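Aldo-keto reductase AKR2E4 (Bombyx mori, PDB 3WCZ) reduces 3-dehydroecdysone with NADPH, a reaction of insect steroid metabolism that may play a role in the regulation of molting. Local coordinates at residues Q180-N184 with P185-Q189; N159-A162 with T163-T166. All coordinates share one frame; numbering follows the deposited sequence.

Both contacts are local, and both lie where neighbouring parallel strands of the TIM barrel give way to the next helix. Contact 2 comes first in the chain, after strand 152-158, and caps helix 162-170. Contact 1 ends strand 178-182 and turns the chain toward helix 190-198. Contact 1 is buried; contact 2 is only partly so, with Thr163 exposed. Their chemistry differs with their place: a strand end in one, a helix start in the other. Residues 180-189 use side-chain amides to grip a strand-end carbonyl, whereas Asn161 and Gln164 exchange side-chain-to-backbone bonds in a capping box. Gln180 O lies 2.9 Å from Asn159 N, a probable hydrogen bond beside the nicotinamide.

Contact 1: residues Q180-N184 with P185-Q189; sequences QIEVN and PTNTQ. With NAP (NADP nicotinamide-adenine-dinucleotide phosphate), chain B; EDO (1,2-ethanediol), chain F.
Gln189 and Asn187 fold back onto Glu182, where strand 178-182 of the TIM barrel runs into a type I beta turn from Asn184 to Asn187. The carbonyl oxygen Glu182 O accepts two side-chain amides. Gln189 NE2 makes the shorter bond, 2.7 Å to Glu182 O, from 15° outside the carbonyl plane. Asn187 ND2 comes from above that plane, 3.2 Å from Glu182 O. The bend of the Gln189 chain at chi2 (-142°) brings its amide back to the strand. There its CD also packs against Ile181 CD1.

The turn is closed by Asn187 N to Asn184 O. The reverse bond, Asn184 N to Asn187 O, makes the two residues an antiparallel hydrogen-bonded pair. The Asn184 side chain folds over the turn. With chi1 at 53°, its CG sits between the backbone N and the carbonyl carbon. Thr186 N gives Asn184 OD1 a weak bond. A water donates to Asn184 OD1 and accepts from Thr186 OG1.

The ND2 end of this amide meets the Glu182 carboxylate. Asn184 ND2 binds Glu182 OE2 at 3.0 Å and also Ser207 O. The Glu182 carboxylate in turn takes the backbone N-H groups of Val294 and Ile295, tying the C-terminal loop to this strand end. Thr188 OG1 is bonded to Glu190 at the start of the next helix.

At the other end of the segment, Gln180 belongs to the NADP pocket and its NE2 bonds Asp53. Beside Ile181, an ethanediol, probably from the crystallisation liquor, donates from O1 to Gln189 OE1 at 2.6 Å. A water accepts from both Glu182 N, at 3.0 Å, and Gln189 NE2.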
loop_
_atom_site.group_PDB
_atom_site.type_symbol
_atom_site.label_atom_id
_atom_site.label_comp_id
_atom_site.label_asym_id
_atom_site.label_seq_id
_atom_site.Cartn_x
_atom_site.Cartn_y
_atom_site.Cartn_z
ATOM N N GLN A 180 -2.929 -0.557 5.924
ATOM C CA GLN A 180 -1.903 -0.008 5.052
ATOM C C GLN A 180 -1.485 1.365 5.565
ATOM O O GLN A 180 -2.304 2.298 5.627
ATOM C CB GLN A 180 -2.412 0.063 3.602
ATOM C CG GLN A 180 -1.419 0.723 2.651
ATOM C CD GLN A 180 -1.767 0.768 1.173
ATOM O OE1 GLN A 180 -1.573 1.819 0.537
ATOM N NE2 GLN A 180 -2.254 -0.320 0.610
ATOM N N ILE A 181 -0.228 1.466 5.982
ATOM C CA ILE A 181 0.269 2.666 6.656
ATOM C C ILE A 181 1.676 2.994 6.138
ATOM O O ILE A 181 2.335 2.164 5.486
ATOM C CB ILE A 181 0.280 2.486 8.202
ATOM C CG1 ILE A 181 1.086 1.261 8.587
ATOM C CG2 ILE A 181 -1.150 2.391 8.700
ATOM C CD1 ILE A 181 1.333 1.119 10.104
ATOM N N GLU A 182 2.134 4.203 6.426
ATOM C CA GLU A 182 3.456 4.638 5.992
ATOM C C GLU A 182 4.547 4.011 6.832
ATOM O O GLU A 182 4.568 4.215 8.041
ATOM C CB GLU A 182 3.561 6.159 6.084
ATOM C CG GLU A 182 4.866 6.635 5.529
ATOM C CD GLU A 182 5.058 8.127 5.550
ATOM O OE1 GLU A 182 4.091 8.898 5.476
ATOM O OE2 GLU A 182 6.229 8.546 5.585
ATOM N N VAL A 183 5.462 3.273 6.205
ATOM C CA VAL A 183 6.605 2.718 6.918
ATOM C C VAL A 183 7.852 2.859 6.072
ATOM O O VAL A 183 7.901 2.398 4.918
ATOM C CB VAL A 183 6.423 1.240 7.363
ATOM C CG1 VAL A 183 7.492 0.885 8.379
ATOM C CG2 VAL A 183 5.036 1.003 7.933
ATOM N N ASN A 184 8.864 3.503 6.659
ATOM C CA ASN A 184 10.134 3.765 5.993
ATOM C C ASN A 184 11.111 4.205 7.098
ATOM O O ASN A 184 10.730 4.269 8.267
ATOM C CB ASN A 184 9.958 4.810 4.878
ATOM C CG ASN A 184 9.285 6.066 5.373
ATOM O OD1 ASN A 184 9.706 6.638 6.393
ATOM N ND2 ASN A 184 8.208 6.474 4.710
ATOM N N PRO A 185 12.391 4.477 6.751
ATOM C CA PRO A 185 13.350 4.623 7.856
ATOM C C PRO A 185 13.131 5.825 8.750
ATOM O O PRO A 185 13.527 5.802 9.921
ATOM C CB PRO A 185 14.713 4.739 7.132
ATOM C CG PRO A 185 14.508 3.946 5.852
ATOM C CD PRO A 185 13.059 4.259 5.454
ATOM N N THR A 186 12.526 6.865 8.212
ATOM C CA THR A 186 12.266 8.068 9.006
ATOM C C THR A 186 10.862 8.113 9.631
ATOM O O THR A 186 10.536 9.063 10.367
ATOM C CB THR A 186 12.570 9.350 8.203
ATOM O OG1 THR A 186 12.138 9.218 6.845
ATOM C CG2 THR A 186 14.053 9.588 8.185
ATOM N N ASN A 187 10.069 7.076 9.378
ATOM C CA ASN A 187 8.707 6.977 9.941
ATOM C C ASN A 187 8.422 5.492 10.128
ATOM O O ASN A 187 7.731 4.855 9.317
ATOM C CB ASN A 187 7.671 7.640 9.042
ATOM C CG ASN A 187 6.325 7.845 9.733
ATOM O OD1 ASN A 187 6.194 8.729 10.567
ATOM N ND2 ASN A 187 5.322 7.047 9.379
ATOM N N THR A 188 8.989 4.920 11.176
ATOM C CA THR A 188 9.073 3.476 11.289
ATOM C C THR A 188 7.828 2.810 11.907
ATOM O O THR A 188 7.643 1.590 11.795
ATOM C CB THR A 188 10.301 3.067 12.089
ATOM O OG1 THR A 188 10.232 3.675 13.377
ATOM C CG2 THR A 188 11.580 3.485 11.402
ATOM N N GLN A 189 6.997 3.609 12.576
ATOM C CA GLN A 189 5.732 3.158 13.170
ATOM C C GLN A 189 5.866 1.844 13.924
ATOM O O GLN A 189 5.033 0.925 13.774
ATOM C CB GLN A 189 4.598 3.060 12.127
ATOM C CG GLN A 189 4.418 4.340 11.328
ATOM C CD GLN A 189 2.984 4.679 11.037
ATOM O OE1 GLN A 189 2.134 4.699 11.945
ATOM N NE2 GLN A 189 2.700 5.003 9.809
HETATM P PA NAP B . 7.732 5.258 -3.110
HETATM O O1A NAP B . 7.512 3.908 -3.654
HETATM O O2A NAP B . 7.955 5.524 -1.702
HETATM O O5B NAP B . 8.789 6.077 -3.914
HETATM C C5B NAP B . 8.743 6.153 -5.307
HETATM C C4B NAP B . 9.910 6.907 -5.926
HETATM O O4B NAP B . 11.110 6.121 -5.797
HETATM C C3B NAP B . 9.776 7.272 -7.355
HETATM O O3B NAP B . 10.359 8.543 -7.513
HETATM C C2B NAP B . 10.531 6.231 -8.031
HETATM O O2B NAP B . 11.021 6.600 -9.305
HETATM C C1B NAP B . 11.662 5.943 -7.080
HETATM N N9A NAP B . 12.209 4.603 -7.098
HETATM C C8A NAP B . 11.495 3.463 -7.199
HETATM N N7A NAP B . 12.264 2.401 -7.067
HETATM C C5A NAP B . 13.546 2.847 -6.878
HETATM C C6A NAP B . 14.771 2.201 -6.683
HETATM N N6A NAP B . 14.936 0.813 -6.677
HETATM N N1A NAP B . 15.848 2.990 -6.527
HETATM C C2A NAP B . 15.740 4.318 -6.537
HETATM N N3A NAP B . 14.579 4.974 -6.709
HETATM C C4A NAP B . 13.476 4.227 -6.867
HETATM O O3 NAP B . 6.442 6.121 -3.577
HETATM P PN NAP B . 4.969 6.460 -3.075
HETATM O O1N NAP B . 4.173 6.616 -4.319
HETATM O O2N NAP B . 5.061 7.599 -2.121
HETATM O O5D NAP B . 4.458 5.208 -2.240
HETATM C C5D NAP B . 4.319 3.960 -2.834
HETATM C C4D NAP B . 2.876 3.488 -3.055
HETATM O O4D NAP B . 2.195 3.321 -1.825
HETATM C C3D NAP B . 2.008 4.447 -3.804
HETATM O O3D NAP B . 2.332 4.521 -5.178
HETATM C C2D NAP B . 0.686 3.945 -3.498
HETATM O O2D NAP B . 0.420 2.769 -4.209
HETATM C C1D NAP B . 0.818 3.669 -2.016
HETATM N N1N NAP B . 0.472 4.735 -1.069
HETATM C C2N NAP B . -0.655 4.649 -0.339
HETATM C C3N NAP B . -0.969 5.638 0.559
HETATM C C7N NAP B . -2.200 5.444 1.360
HETATM O O7N NAP B . -2.707 4.313 1.555
HETATM N N7N NAP B . -2.675 6.536 1.995
HETATM C C4N NAP B . -0.171 6.791 0.685
HETATM C C5N NAP B . 1.011 6.867 -0.066
HETATM C C6N NAP B . 1.288 5.813 -0.927
HETATM P P2B NAP B . 10.716 5.746 -10.626
HETATM O O1X NAP B . 11.376 6.580 -11.743
HETATM O O2X NAP B . 11.384 4.448 -10.491
HETATM O O3X NAP B . 9.217 5.659 -10.767
HETATM C C1 EDO F . -1.135 5.622 11.359
HETATM O O1 EDO F . 0.140 6.284 11.325
HETATM C C2 EDO F . -2.184 6.509 10.761
HETATM O O2 EDO F . -1.787 6.974 9.462
HETATM O O HOH W 1 0.431 6.179 7.860
HETATM O O HOH W 2 9.576 9.328 6.272
#

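Contact 2: residues N159-A162 with T163-T166; sequences NFNA and TQIT. With NAP (NADP nicotinamide-adenine-dinucleotide phosphate), chain B; EDO (1,2-ethanediol), chain F.
The chain enters helix 162-170 at Ala162, and its first turn closes on Asn161 and Ala162. Ile165 N donates to Asn161 O at 2.9 Å, and Thr166 N donates to Ala162 O at the same length.

Asn161 is the N-cap. Its chi1 of 68° swings OD1 over the helix start, where it accepts from Gln164 N at 2.9 Å. Gln164 returns the bond: its OE1 accepts from Asn161 N at 2.9 Å, with an N-H...O angle of 168°. This exchange is a capping box. The extended Gln164 chain carries its amide back alongside the Asn161 amide, and the two stack with planes 26° apart. The far ends of both amides are held by the C-terminal tail, Asn161 ND2 by Pro307 O and Gln164 NE2 by Asn305 O.

Apolar packing flanks the box. Phe160 CB meets Ile165 CD1 at 3.8 Å, and Phe160 CD2 lies against Gln164 CB. The Phe160 ring also meets Tyr136 edge-to-face, while Ile165 packs on helix 190-198.

Before the helix, Asn159 turns to the cofactor. The nicotinamide N7N of NADP donates to Asn159 OD1 at 2.9 Å, and Asn159 ND2 is bonded to Tyr206 OH.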
loop_
_atom_site.group_PDB
_atom_site.type_symbol
_atom_site.label_atom_id
_atom_site.label_comp_id
_atom_site.label_asym_id
_atom_site.label_seq_id
_atom_site.Cartn_x
_atom_site.Cartn_y
_atom_site.Cartn_z
ATOM N N ASN A 159 -4.333 3.910 6.966
ATOM C CA ASN A 159 -4.198 5.125 7.757
ATOM C C ASN A 159 -5.037 5.091 9.032
ATOM O O ASN A 159 -5.469 6.133 9.527
ATOM C CB ASN A 159 -4.523 6.368 6.931
ATOM C CG ASN A 159 -3.619 6.515 5.749
ATOM O OD1 ASN A 159 -4.012 6.358 4.571
ATOM N ND2 ASN A 159 -2.397 6.835 6.033
ATOM N N PHE A 160 -5.202 3.907 9.612
ATOM C CA PHE A 160 -5.839 3.795 10.921
ATOM C C PHE A 160 -4.786 3.739 12.023
ATOM O O PHE A 160 -3.814 2.979 11.934
ATOM C CB PHE A 160 -6.731 2.547 11.046
ATOM C CG PHE A 160 -8.120 2.713 10.466
ATOM C CD1 PHE A 160 -8.313 3.230 9.195
ATOM C CD2 PHE A 160 -9.240 2.291 11.178
ATOM C CE1 PHE A 160 -9.584 3.351 8.672
ATOM C CE2 PHE A 160 -10.522 2.434 10.651
ATOM C CZ PHE A 160 -10.690 2.937 9.410
ATOM N N ASN A 161 -4.979 4.494 13.100
ATOM C CA ASN A 161 -4.049 4.447 14.215
ATOM C C ASN A 161 -4.424 3.351 15.204
ATOM O O ASN A 161 -5.388 2.608 15.009
ATOM C CB ASN A 161 -3.932 5.837 14.863
ATOM C CG ASN A 161 -5.194 6.289 15.563
ATOM O OD1 ASN A 161 -5.969 5.491 16.079
ATOM N ND2 ASN A 161 -5.402 7.601 15.586
ATOM N N ALA A 162 -3.652 3.227 16.270
ATOM C CA ALA A 162 -3.837 2.082 17.146
ATOM C C ALA A 162 -5.195 2.083 17.833
ATOM O O ALA A 162 -5.824 1.033 17.967
ATOM C CB ALA A 162 -2.709 2.009 18.185
ATOM N N THR A 163 -5.634 3.253 18.279
ATOM C CA THR A 163 -6.932 3.371 18.941
ATOM C C THR A 163 -8.062 3.014 17.985
ATOM O O THR A 163 -9.056 2.373 18.362
ATOM C CB THR A 163 -7.106 4.803 19.506
ATOM O OG1 THR A 163 -6.190 4.973 20.600
ATOM C CG2 THR A 163 -8.531 5.036 19.981
ATOM N N GLN A 164 -7.936 3.445 16.739
ATOM C CA GLN A 164 -8.943 3.153 15.728
ATOM C C GLN A 164 -8.961 1.673 15.370
ATOM O O GLN A 164 -10.026 1.087 15.177
ATOM C CB GLN A 164 -8.693 4.001 14.479
ATOM C CG GLN A 164 -8.902 5.465 14.749
ATOM C CD GLN A 164 -8.401 6.373 13.636
ATOM O OE1 GLN A 164 -7.457 6.055 12.901
ATOM N NE2 GLN A 164 -9.039 7.515 13.504
ATOM N N ILE A 165 -7.794 1.058 15.287
ATOM C CA ILE A 165 -7.716 -0.371 15.043
ATOM C C ILE A 165 -8.394 -1.143 16.188
ATOM O O ILE A 165 -9.212 -2.039 15.930
ATOM C CB ILE A 165 -6.260 -0.829 14.868
ATOM C CG1 ILE A 165 -5.711 -0.390 13.518
ATOM C CG2 ILE A 165 -6.149 -2.338 15.021
ATOM C CD1 ILE A 165 -6.364 -1.040 12.322
ATOM N N THR A 166 -8.071 -0.786 17.424
ATOM C CA THR A 166 -8.686 -1.469 18.569
ATOM C C THR A 166 -10.217 -1.310 18.538
ATOM O O THR A 166 -10.956 -2.291 18.756
ATOM C CB THR A 166 -8.096 -0.913 19.877
ATOM O OG1 THR A 166 -6.716 -1.268 19.929
ATOM C CG2 THR A 166 -8.810 -1.441 21.116
HETATM P PA NAP B . 7.732 5.258 -3.110
HETATM O O1A NAP B . 7.512 3.908 -3.654
HETATM O O2A NAP B . 7.955 5.524 -1.702
HETATM O O5B NAP B . 8.789 6.077 -3.914
HETATM C C5B NAP B . 8.743 6.153 -5.307
HETATM C C4B NAP B . 9.910 6.907 -5.926
HETATM O O4B NAP B . 11.110 6.121 -5.797
HETATM C C3B NAP B . 9.776 7.272 -7.355
HETATM O O3B NAP B . 10.359 8.543 -7.513
HETATM C C2B NAP B . 10.531 6.231 -8.031
HETATM O O2B NAP B . 11.021 6.600 -9.305
HETATM C C1B NAP B . 11.662 5.943 -7.080
HETATM N N9A NAP B . 12.209 4.603 -7.098
HETATM C C8A NAP B . 11.495 3.463 -7.199
HETATM N N7A NAP B . 12.264 2.401 -7.067
HETATM C C5A NAP B . 13.546 2.847 -6.878
HETATM C C6A NAP B . 14.771 2.201 -6.683
HETATM N N6A NAP B . 14.936 0.813 -6.677
HETATM N N1A NAP B . 15.848 2.990 -6.527
HETATM C C2A NAP B . 15.740 4.318 -6.537
HETATM N N3A NAP B . 14.579 4.974 -6.709
HETATM C C4A NAP B . 13.476 4.227 -6.867
HETATM O O3 NAP B . 6.442 6.121 -3.577
HETATM P PN NAP B . 4.969 6.460 -3.075
HETATM O O1N NAP B . 4.173 6.616 -4.319
HETATM O O2N NAP B . 5.061 7.599 -2.121
HETATM O O5D NAP B . 4.458 5.208 -2.240
HETATM C C5D NAP B . 4.319 3.960 -2.834
HETATM C C4D NAP B . 2.876 3.488 -3.055
HETATM O O4D NAP B . 2.195 3.321 -1.825
HETATM C C3D NAP B . 2.008 4.447 -3.804
HETATM O O3D NAP B . 2.332 4.521 -5.178
HETATM C C2D NAP B . 0.686 3.945 -3.498
HETATM O O2D NAP B . 0.420 2.769 -4.209
HETATM C C1D NAP B . 0.818 3.669 -2.016
HETATM N N1N NAP B . 0.472 4.735 -1.069
HETATM C C2N NAP B . -0.655 4.649 -0.339
HETATM C C3N NAP B . -0.969 5.638 0.559
HETATM C C7N NAP B . -2.200 5.444 1.360
HETATM O O7N NAP B . -2.707 4.313 1.555
HETATM N N7N NAP B . -2.675 6.536 1.995
HETATM C C4N NAP B . -0.171 6.791 0.685
HETATM C C5N NAP B . 1.011 6.867 -0.066
HETATM C C6N NAP B . 1.288 5.813 -0.927
HETATM P P2B NAP B . 10.716 5.746 -10.626
HETATM O O1X NAP B . 11.376 6.580 -11.743
HETATM O O2X NAP B . 11.384 4.448 -10.491
HETATM O O3X NAP B . 9.217 5.659 -10.767
HETATM C C1 EDO F . -1.135 5.622 11.359
HETATM O O1 EDO F . 0.140 6.284 11.325
HETATM C C2 EDO F . -2.184 6.509 10.761
HETATM O O2 EDO F . -1.787 6.974 9.462
#